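Local coordinates for peptide ABC transporter, peptide-binding protein (PDB 2D5W) that binds oligopeptides and probably delivers them to an ABC transporter for import into the cell, at residues Phe405-Glu419 with Gly433-Phe447. Numbering follows the deposited sequence.
Sequences FEIEYVTTAGNVVRE and GIAVKINNAPSAVVF
Ile-407 and Tyr-409 share a ladder of backbone hydrogen bonds with Ala-435, Lys-437 and Asn-439, which joins the two parallel strands of a right-handed beta-alpha-beta unit whose connection is helix 416-431. At the start of the ladder Ile-434 lies alongside Phe-405 and sets CG1 over the centre of its ring, 3.9 Å from the centroid. On the face shared with Ile-407, Val-436 CG1 reaches the edge of the Tyr-409 ring and presses on Tyr-409 CB at 3.3 Å, while the phenol oxygen bonds to Glu-465.

The other face carries Ala-435 beside the polar Glu-406, Glu-408 and Lys-437. The extended chain of Glu-408, with CG trans to the backbone N (chi1 -176°), brings OE1 within 2.8 Å of Asn-439 ND2. OE1 lies close to the amide plane of Asn-439, whereas ND2 meets it from above the carboxylate plane, the two groups being turned 39° apart; OE2 bonds to Thr-461 N. Replacing Glu-408 by alanine is likely to leave the Asn-439 amide without this acceptor and free to turn, and Thr-461 N without its carboxylate partner.

Past the strands, Asn-440 lies beside Thr-411 and accepts a weak bond from Thr-411 N through OD1. Its ND2 donates to Gln-422 and to a water bound by Glu-419 OE2. The contact ends at the peptide site, where Arg-418 NH2 forms a salt bridge with the backbone of the bound peptide, outside the two segments, and NH1 donates in the guanidinium plane to Thr-412 OG1 at 2.9 Å. Phe-447, which packs on an apolar peptide side chain, has its CZ 3.7 Å from Thr-412 CG2.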
loop_
_atom_site.group_PDB
_atom_site.type_symbol
_atom_site.label_atom_id
_atom_site.label_comp_id
_atom_site.label_asym_id
_atom_site.label_seq_id
_atom_site.Cartn_x
_atom_site.Cartn_y
_atom_site.Cartn_z
ATOM N N PHE A 405 -24.650 -21.131 -2.939
ATOM C CA PHE A 405 -23.455 -20.427 -3.366
ATOM C C PHE A 405 -23.721 -18.956 -3.663
ATOM O O PHE A 405 -23.773 -18.529 -4.819
ATOM C CB PHE A 405 -22.821 -21.116 -4.579
ATOM C CG PHE A 405 -21.324 -20.937 -4.662
ATOM C CD1 PHE A 405 -20.492 -22.035 -4.864
ATOM C CD2 PHE A 405 -20.744 -19.677 -4.524
ATOM C CE1 PHE A 405 -19.106 -21.884 -4.923
ATOM C CE2 PHE A 405 -19.358 -19.516 -4.582
ATOM C CZ PHE A 405 -18.540 -20.622 -4.782
ATOM N N GLU A 406 -23.926 -18.201 -2.590
ATOM C CA GLU A 406 -24.107 -16.758 -2.662
ATOM C C GLU A 406 -22.865 -16.279 -1.928
ATOM O O GLU A 406 -22.694 -16.553 -0.737
ATOM C CB GLU A 406 -25.360 -16.305 -1.917
ATOM C CG GLU A 406 -25.535 -14.794 -1.909
ATOM C CD GLU A 406 -26.738 -14.345 -1.108
ATOM O OE1 GLU A 406 -27.868 -14.741 -1.460
ATOM O OE2 GLU A 406 -26.550 -13.598 -0.127
ATOM N N ILE A 407 -21.993 -15.581 -2.642
ATOM C CA ILE A 407 -20.740 -15.126 -2.067
ATOM C C ILE A 407 -20.672 -13.610 -1.938
ATOM O O ILE A 407 -21.098 -12.878 -2.832
ATOM C CB ILE A 407 -19.563 -15.657 -2.933
ATOM C CG1 ILE A 407 -18.223 -15.372 -2.258
ATOM C CG2 ILE A 407 -19.623 -15.050 -4.331
ATOM C CD1 ILE A 407 -17.056 -16.070 -2.926
ATOM N N GLU A 408 -20.148 -13.142 -0.810
ATOM C CA GLU A 408 -20.010 -11.712 -0.575
ATOM C C GLU A 408 -18.933 -11.175 -1.514
ATOM O O GLU A 408 -17.924 -11.837 -1.748
ATOM C CB GLU A 408 -19.608 -11.448 0.879
ATOM C CG GLU A 408 -19.536 -9.965 1.227
ATOM C CD GLU A 408 -19.052 -9.701 2.643
ATOM O OE1 GLU A 408 -19.805 -9.082 3.421
ATOM O OE2 GLU A 408 -17.917 -10.100 2.978
ATOM N N TYR A 409 -19.153 -9.982 -2.057
ATOM C CA TYR A 409 -18.194 -9.357 -2.970
ATOM C C TYR A 409 -18.058 -7.905 -2.528
ATOM O O TYR A 409 -18.944 -7.074 -2.757
ATOM C CB TYR A 409 -18.716 -9.463 -4.407
ATOM C CG TYR A 409 -17.739 -9.158 -5.530
ATOM C CD1 TYR A 409 -18.048 -9.535 -6.836
ATOM C CD2 TYR A 409 -16.547 -8.460 -5.313
ATOM C CE1 TYR A 409 -17.209 -9.230 -7.899
ATOM C CE2 TYR A 409 -15.693 -8.144 -6.384
ATOM C CZ TYR A 409 -16.037 -8.535 -7.673
ATOM O OH TYR A 409 -15.237 -8.237 -8.755
ATOM N N VAL A 410 -16.940 -7.628 -1.870
ATOM C CA VAL A 410 -16.638 -6.312 -1.333
ATOM C C VAL A 410 -15.631 -5.535 -2.162
ATOM O O VAL A 410 -14.663 -6.097 -2.659
ATOM C CB VAL A 410 -16.019 -6.431 0.087
ATOM C CG1 VAL A 410 -15.658 -5.055 0.626
ATOM C CG2 VAL A 410 -16.974 -7.149 1.016
ATOM N N THR A 411 -15.880 -4.243 -2.330
ATOM C CA THR A 411 -14.912 -3.380 -2.984
ATOM C C THR A 411 -15.178 -1.958 -2.513
ATOM O O THR A 411 -16.075 -1.719 -1.697
ATOM C CB THR A 411 -14.927 -3.471 -4.536
ATOM O OG1 THR A 411 -13.700 -2.917 -5.036
ATOM C CG2 THR A 411 -16.099 -2.707 -5.140
ATOM N N THR A 412 -14.373 -1.025 -3.003
ATOM C CA THR A 412 -14.485 0.379 -2.636
ATOM C C THR A 412 -15.664 1.064 -3.314
ATOM O O THR A 412 -15.662 1.265 -4.534
ATOM C CB THR A 412 -13.207 1.139 -3.019
ATOM O OG1 THR A 412 -12.929 0.913 -4.407
ATOM C CG2 THR A 412 -12.018 0.669 -2.196
ATOM N N ALA A 413 -16.661 1.436 -2.519
ATOM C CA ALA A 413 -17.838 2.121 -3.038
ATOM C C ALA A 413 -17.413 3.431 -3.691
ATOM O O ALA A 413 -16.501 4.105 -3.211
ATOM C CB ALA A 413 -18.826 2.400 -1.906
ATOM N N GLY A 414 -18.064 3.776 -4.796
ATOM C CA GLY A 414 -17.743 5.014 -5.483
ATOM C C GLY A 414 -16.751 4.862 -6.618
ATOM O O GLY A 414 -16.683 5.720 -7.499
ATOM N N ASN A 415 -15.956 3.799 -6.592
ATOM C CA ASN A 415 -14.988 3.571 -7.654
ATOM C C ASN A 415 -15.795 2.924 -8.770
ATOM O O ASN A 415 -16.045 1.715 -8.770
ATOM C CB ASN A 415 -13.870 2.654 -7.168
ATOM C CG ASN A 415 -12.724 2.583 -8.143
ATOM O OD1 ASN A 415 -12.818 1.929 -9.179
ATOM N ND2 ASN A 415 -11.634 3.277 -7.828
ATOM N N VAL A 416 -16.204 3.748 -9.726
ATOM C CA VAL A 416 -17.064 3.292 -10.800
ATOM C C VAL A 416 -16.577 2.115 -11.629
ATOM O O VAL A 416 -17.364 1.214 -11.922
ATOM C CB VAL A 416 -17.450 4.475 -11.717
ATOM C CG1 VAL A 416 -18.364 3.997 -12.840
ATOM C CG2 VAL A 416 -18.157 5.546 -10.892
ATOM N N VAL A 417 -15.301 2.080 -11.991
ATOM C CA VAL A 417 -14.846 0.956 -12.797
ATOM C C VAL A 417 -14.966 -0.358 -12.015
ATOM O O VAL A 417 -15.246 -1.407 -12.599
ATOM C CB VAL A 417 -13.399 1.168 -13.329
ATOM C CG1 VAL A 417 -12.372 0.893 -12.247
ATOM C CG2 VAL A 417 -13.170 0.286 -14.553
ATOM N N ARG A 418 -14.778 -0.309 -10.699
ATOM C CA ARG A 418 -14.920 -1.509 -9.880
ATOM C C ARG A 418 -16.390 -1.899 -9.736
ATOM O O ARG A 418 -16.723 -3.086 -9.705
ATOM C CB ARG A 418 -14.290 -1.290 -8.504
ATOM C CG ARG A 418 -12.782 -1.400 -8.531
ATOM C CD ARG A 418 -12.167 -0.986 -7.219
ATOM N NE ARG A 418 -10.731 -1.229 -7.219
ATOM C CZ ARG A 418 -9.891 -0.743 -6.313
ATOM N NH1 ARG A 418 -10.342 0.019 -5.324
ATOM N NH2 ARG A 418 -8.598 -1.021 -6.402
ATOM N N GLU A 419 -17.272 -0.909 -9.635
ATOM C CA GLU A 419 -18.695 -1.198 -9.525
ATOM C C GLU A 419 -19.151 -1.846 -10.836
ATOM O O GLU A 419 -19.963 -2.773 -10.831
ATOM C CB GLU A 419 -19.461 0.096 -9.208
ATOM C CG GLU A 419 -19.088 0.633 -7.818
ATOM C CD GLU A 419 -19.651 2.005 -7.492
ATOM O OE1 GLU A 419 -19.690 2.872 -8.389
ATOM O OE2 GLU A 419 -20.027 2.226 -6.318
ATOM N N GLY A 433 -24.429 -20.524 -11.714
ATOM C CA GLY A 433 -25.010 -20.725 -10.400
ATOM C C GLY A 433 -24.365 -20.067 -9.201
ATOM O O GLY A 433 -24.640 -20.459 -8.068
ATOM N N ILE A 434 -23.495 -19.089 -9.426
ATOM C CA ILE A 434 -22.886 -18.388 -8.305
ATOM C C ILE A 434 -23.530 -17.011 -8.216
ATOM O O ILE A 434 -23.486 -16.232 -9.168
ATOM C CB ILE A 434 -21.353 -18.248 -8.467
ATOM C CG1 ILE A 434 -20.689 -19.623 -8.318
ATOM C CG2 ILE A 434 -20.802 -17.272 -7.421
ATOM C CD1 ILE A 434 -19.175 -19.607 -8.470
ATOM N N ALA A 435 -24.156 -16.735 -7.077
ATOM C CA ALA A 435 -24.802 -15.451 -6.842
ATOM C C ALA A 435 -23.818 -14.571 -6.093
ATOM O O ALA A 435 -23.043 -15.055 -5.266
ATOM C CB ALA A 435 -26.076 -15.637 -6.022
ATOM N N VAL A 436 -23.850 -13.279 -6.392
ATOM C CA VAL A 436 -22.958 -12.323 -5.760
ATOM C C VAL A 436 -23.729 -11.332 -4.902
ATOM O O VAL A 436 -24.700 -10.725 -5.358
ATOM C CB VAL A 436 -22.160 -11.538 -6.823
ATOM C CG1 VAL A 436 -21.391 -10.400 -6.173
ATOM C CG2 VAL A 436 -21.205 -12.474 -7.542
ATOM N N LYS A 437 -23.307 -11.185 -3.650
ATOM C CA LYS A 437 -23.941 -10.232 -2.757
ATOM C C LYS A 437 -22.969 -9.073 -2.614
ATOM O O LYS A 437 -21.933 -9.188 -1.956
ATOM C CB LYS A 437 -24.219 -10.850 -1.387
ATOM C CG LYS A 437 -24.915 -9.890 -0.429
ATOM C CD LYS A 437 -25.225 -10.548 0.905
ATOM C CE LYS A 437 -25.951 -9.588 1.837
ATOM N NZ LYS A 437 -25.151 -8.365 2.118
ATOM N N ILE A 438 -23.300 -7.963 -3.258
ATOM C CA ILE A 438 -22.463 -6.774 -3.225
ATOM C C ILE A 438 -22.483 -6.134 -1.844
ATOM O O ILE A 438 -23.545 -5.949 -1.251
ATOM C CB ILE A 438 -22.955 -5.730 -4.253
ATOM C CG1 ILE A 438 -23.028 -6.359 -5.646
ATOM C CG2 ILE A 438 -22.032 -4.520 -4.253
ATOM C CD1 ILE A 438 -21.699 -6.847 -6.179
ATOM N N ASN A 439 -21.308 -5.804 -1.326
ATOM C CA ASN A 439 -21.211 -5.159 -0.024
ATOM C C ASN A 439 -20.019 -4.216 -0.057
ATOM O O ASN A 439 -18.928 -4.552 0.398
ATOM C CB ASN A 439 -21.046 -6.201 1.084
ATOM C CG ASN A 439 -20.956 -5.572 2.454
ATOM O OD1 ASN A 439 -21.416 -4.448 2.659
ATOM N ND2 ASN A 439 -20.374 -6.293 3.404
ATOM N N ASN A 440 -20.245 -3.029 -0.607
ATOM C CA ASN A 440 -19.191 -2.038 -0.750
ATOM C C ASN A 440 -19.238 -0.939 0.300
ATOM O O ASN A 440 -20.288 -0.650 0.875
ATOM C CB ASN A 440 -19.263 -1.401 -2.139
ATOM C CG ASN A 440 -19.206 -2.424 -3.259
ATOM O OD1 ASN A 440 -18.681 -3.529 -3.093
ATOM N ND2 ASN A 440 -19.731 -2.051 -4.419
ATOM N N ALA A 441 -18.085 -0.326 0.535
ATOM C CA ALA A 441 -17.969 0.760 1.500
ATOM C C ALA A 441 -16.767 1.611 1.103
ATOM O O ALA A 441 -15.972 1.213 0.254
ATOM C CB ALA A 441 -17.792 0.195 2.914
ATOM N N PRO A 442 -16.618 2.796 1.708
ATOM C CA PRO A 442 -15.483 3.664 1.371
ATOM C C PRO A 442 -14.127 3.066 1.730
ATOM O O PRO A 442 -14.021 2.201 2.605
ATOM C CB PRO A 442 -15.752 4.930 2.187
ATOM C CG PRO A 442 -17.235 4.924 2.385
ATOM C CD PRO A 442 -17.530 3.470 2.649
ATOM N N SER A 443 -13.096 3.550 1.045
ATOM C CA SER A 443 -11.719 3.146 1.283
ATOM C C SER A 443 -11.380 3.304 2.770
ATOM O O SER A 443 -10.751 2.433 3.369
ATOM C CB SER A 443 -10.794 4.021 0.426
ATOM O OG SER A 443 -9.442 3.944 0.843
ATOM N N ALA A 444 -11.816 4.416 3.360
ATOM C CA ALA A 444 -11.548 4.698 4.770
ATOM C C ALA A 444 -12.159 3.660 5.707
ATOM O O ALA A 444 -11.768 3.564 6.873
ATOM C CB ALA A 444 -12.055 6.090 5.126
ATOM N N VAL A 445 -13.121 2.897 5.201
ATOM C CA VAL A 445 -13.771 1.853 5.985
ATOM C C VAL A 445 -13.178 0.472 5.696
ATOM O O VAL A 445 -12.715 -0.213 6.607
ATOM C CB VAL A 445 -15.295 1.801 5.705
ATOM C CG1 VAL A 445 -15.914 0.589 6.396
ATOM C CG2 VAL A 445 -15.960 3.073 6.208
ATOM N N VAL A 446 -13.163 0.072 4.428
ATOM C CA VAL A 446 -12.671 -1.260 4.085
ATOM C C VAL A 446 -11.179 -1.489 4.269
ATOM O O VAL A 446 -10.744 -2.628 4.444
ATOM C CB VAL A 446 -13.071 -1.667 2.637
ATOM C CG1 VAL A 446 -14.584 -1.617 2.487
ATOM C CG2 VAL A 446 -12.393 -0.765 1.612
ATOM N N PHE A 447 -10.390 -0.420 4.248
ATOM C CA PHE A 447 -8.949 -0.564 4.410
ATOM C C PHE A 447 -8.471 -0.294 5.836
ATOM O O PHE A 447 -7.270 -0.277 6.097
ATOM C CB PHE A 447 -8.215 0.330 3.404
ATOM C CG PHE A 447 -8.464 -0.048 1.963
ATOM C CD1 PHE A 447 -8.558 0.940 0.991
ATOM C CD2 PHE A 447 -8.608 -1.383 1.575
ATOM C CE1 PHE A 447 -8.795 0.616 -0.343
ATOM C CE2 PHE A 447 -8.845 -1.717 0.235
ATOM C CZ PHE A 447 -8.937 -0.713 -0.720
HETATM O O HOH W 1 -21.193 0.403 -4.703
#